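Local atomic coordinates of piwi domain-containing protein (Vanderwaltozyma polyspora, PDB entry 5THE), a protein that probably binds RNA as the C-terminal lobe of a budding yeast Argonaute, a family whose slicing members cleave target RNAs paired to a guide. Residues L269-T274 with I339-D344. Numbering follows the deposited sequence.
Sequences LGSDVT and IMYFRD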
loop_
_atom_site.group_PDB
_atom_site.type_symbol
_atom_site.label_atom_id
_atom_site.label_comp_id
_atom_site.label_asym_id
_atom_site.label_seq_id
_atom_site.Cartn_x
_atom_site.Cartn_y
_atom_site.Cartn_z
ATOM N N LEU A 269 -7.601 3.438 -7.831
ATOM C CA LEU A 269 -6.979 4.514 -7.080
ATOM C C LEU A 269 -7.167 4.301 -5.586
ATOM O O LEU A 269 -8.198 3.789 -5.144
ATOM C CB LEU A 269 -7.582 5.872 -7.434
ATOM C CG LEU A 269 -7.619 6.317 -8.893
ATOM C CD1 LEU A 269 -8.551 7.504 -8.960
ATOM C CD2 LEU A 269 -6.210 6.690 -9.347
ATOM N N GLY A 270 -6.187 4.744 -4.820
ATOM C CA GLY A 270 -6.320 4.810 -3.375
ATOM C C GLY A 270 -5.886 6.171 -2.873
ATOM O O GLY A 270 -4.876 6.713 -3.314
ATOM N N SER A 271 -6.673 6.728 -1.958
ATOM C CA SER A 271 -6.311 7.992 -1.344
ATOM C C SER A 271 -6.455 7.913 0.168
ATOM O O SER A 271 -7.225 7.115 0.704
ATOM C CB SER A 271 -7.144 9.158 -1.888
ATOM O OG SER A 271 -8.502 9.002 -1.571
ATOM N N ASP A 272 -5.677 8.746 0.846
ATOM C CA ASP A 272 -5.699 8.849 2.297
ATOM C C ASP A 272 -5.354 10.290 2.644
ATOM O O ASP A 272 -4.744 11.013 1.850
ATOM C CB ASP A 272 -4.718 7.850 2.962
ATOM C CG ASP A 272 -4.788 7.856 4.486
ATOM O OD1 ASP A 272 -5.895 7.800 5.051
ATOM O OD2 ASP A 272 -3.721 7.851 5.128
ATOM N N VAL A 273 -5.775 10.699 3.828
ATOM C CA VAL A 273 -5.381 11.969 4.420
ATOM C C VAL A 273 -4.872 11.685 5.820
ATOM O O VAL A 273 -5.466 10.887 6.553
ATOM C CB VAL A 273 -6.550 12.973 4.472
ATOM C CG1 VAL A 273 -6.061 14.343 4.935
ATOM C CG2 VAL A 273 -7.191 13.086 3.128
ATOM N N THR A 274 -3.772 12.325 6.193
ATOM C CA THR A 274 -3.308 12.281 7.569
ATOM C C THR A 274 -3.209 13.703 8.091
ATOM O O THR A 274 -2.956 14.642 7.327
ATOM C CB THR A 274 -1.955 11.601 7.696
ATOM O OG1 THR A 274 -1.029 12.235 6.797
ATOM C CG2 THR A 274 -2.089 10.123 7.357
ATOM N N ILE A 339 -12.800 4.046 -13.698
ATOM C CA ILE A 339 -11.981 4.452 -12.561
ATOM C C ILE A 339 -12.639 3.948 -11.282
ATOM O O ILE A 339 -13.850 4.110 -11.088
ATOM C CB ILE A 339 -11.793 5.984 -12.521
ATOM C CG1 ILE A 339 -11.116 6.466 -13.808
ATOM C CG2 ILE A 339 -10.992 6.412 -11.330
ATOM C CD1 ILE A 339 -10.948 7.985 -13.863
ATOM N N MET A 340 -11.838 3.338 -10.415
ATOM C CA MET A 340 -12.264 2.858 -9.103
ATOM C C MET A 340 -11.475 3.622 -8.051
ATOM O O MET A 340 -10.245 3.519 -8.009
ATOM C CB MET A 340 -12.021 1.355 -8.983
ATOM C CG MET A 340 -12.453 0.733 -7.679
ATOM S SD MET A 340 -14.083 -0.011 -7.826
ATOM C CE MET A 340 -13.846 -1.020 -9.295
ATOM N N TYR A 341 -12.178 4.378 -7.201
ATOM C CA TYR A 341 -11.562 5.336 -6.285
ATOM C C TYR A 341 -11.798 4.909 -4.835
ATOM O O TYR A 341 -12.906 5.050 -4.304
ATOM C CB TYR A 341 -12.120 6.729 -6.558
ATOM C CG TYR A 341 -11.649 7.793 -5.603
ATOM C CD1 TYR A 341 -10.295 8.006 -5.386
ATOM C CD2 TYR A 341 -12.562 8.603 -4.929
ATOM C CE1 TYR A 341 -9.857 8.994 -4.502
ATOM C CE2 TYR A 341 -12.140 9.591 -4.053
ATOM C CZ TYR A 341 -10.787 9.788 -3.850
ATOM O OH TYR A 341 -10.356 10.775 -2.990
ATOM N N PHE A 342 -10.757 4.382 -4.193
ATOM C CA PHE A 342 -10.856 3.954 -2.799
ATOM C C PHE A 342 -10.423 5.101 -1.906
ATOM O O PHE A 342 -9.301 5.592 -2.030
ATOM C CB PHE A 342 -9.991 2.732 -2.509
ATOM C CG PHE A 342 -10.579 1.458 -3.002
ATOM C CD1 PHE A 342 -11.429 0.711 -2.194
ATOM C CD2 PHE A 342 -10.287 1.002 -4.268
ATOM C CE1 PHE A 342 -11.974 -0.474 -2.648
ATOM C CE2 PHE A 342 -10.834 -0.193 -4.728
ATOM C CZ PHE A 342 -11.681 -0.921 -3.912
ATOM N N ARG A 343 -11.302 5.521 -1.006
ATOM C CA ARG A 343 -11.030 6.673 -0.160
ATOM C C ARG A 343 -10.903 6.220 1.290
ATOM O O ARG A 343 -11.854 5.677 1.860
ATOM C CB ARG A 343 -12.130 7.721 -0.297
ATOM C CG ARG A 343 -11.979 8.862 0.677
ATOM C CD ARG A 343 -10.682 9.614 0.489
ATOM N NE ARG A 343 -10.912 11.011 0.820
ATOM C CZ ARG A 343 -10.711 11.519 2.027
ATOM N NH1 ARG A 343 -10.237 10.741 2.988
ATOM N NH2 ARG A 343 -10.967 12.797 2.265
ATOM N N ASP A 344 -9.736 6.451 1.883
ATOM C CA ASP A 344 -9.484 6.090 3.273
ATOM C C ASP A 344 -9.321 7.353 4.107
ATOM O O ASP A 344 -9.030 8.437 3.593
ATOM C CB ASP A 344 -8.224 5.219 3.403
ATOM C CG ASP A 344 -8.111 4.573 4.758
ATOM O OD1 ASP A 344 -6.991 4.391 5.265
ATOM O OD2 ASP A 344 -9.169 4.245 5.327
#
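Phe-342 O takes two contacts from the neighbouring strand: Ser-271 N donates to it at 2.9 Å, and Gly-270 CA adds a C-H...O contact. The reverse bond, Phe-342 N to Leu-269 O, continues the parallel ladder, as does Asp-344 N to Ser-271 O. On the face carrying Tyr-341 and Arg-343, Leu-269 CD1 packs against Ile-339 CG2 at 3.6 Å. Ser-271 OG makes a weak 2.9 Å hydrogen bond to Tyr-341 OH, whose stronger partner is Glu-358. Arg-343 bends at chi2 and chi3, turning one guanidinium face to Val-273 CG2, while NH1 reaches Asp-344 O at 2.7 Å, close to the guanidinium plane. NH2 is held by Glu-311 O and Glu-358. A leucine in place of Arg-343 would probably leave Asp-344 O and Glu-311 O without this donor and Glu-358 without its salt-bridge partner, and take the guanidinium face from Val-273 CG2. On the other face, with Phe-342, Asp-272 and Asp-344 run side by side, both with CG anti to the backbone N (chi1 -176° and -167°), bringing their OD1 atoms to 3.6 Å; Lys-390 and Thr-388 also hold Asp-344. Neighbouring carboxylates on adjacent strands, with Asp-496 nearby, are consistent with the acidic site of the RNase H fold in Piwi domains.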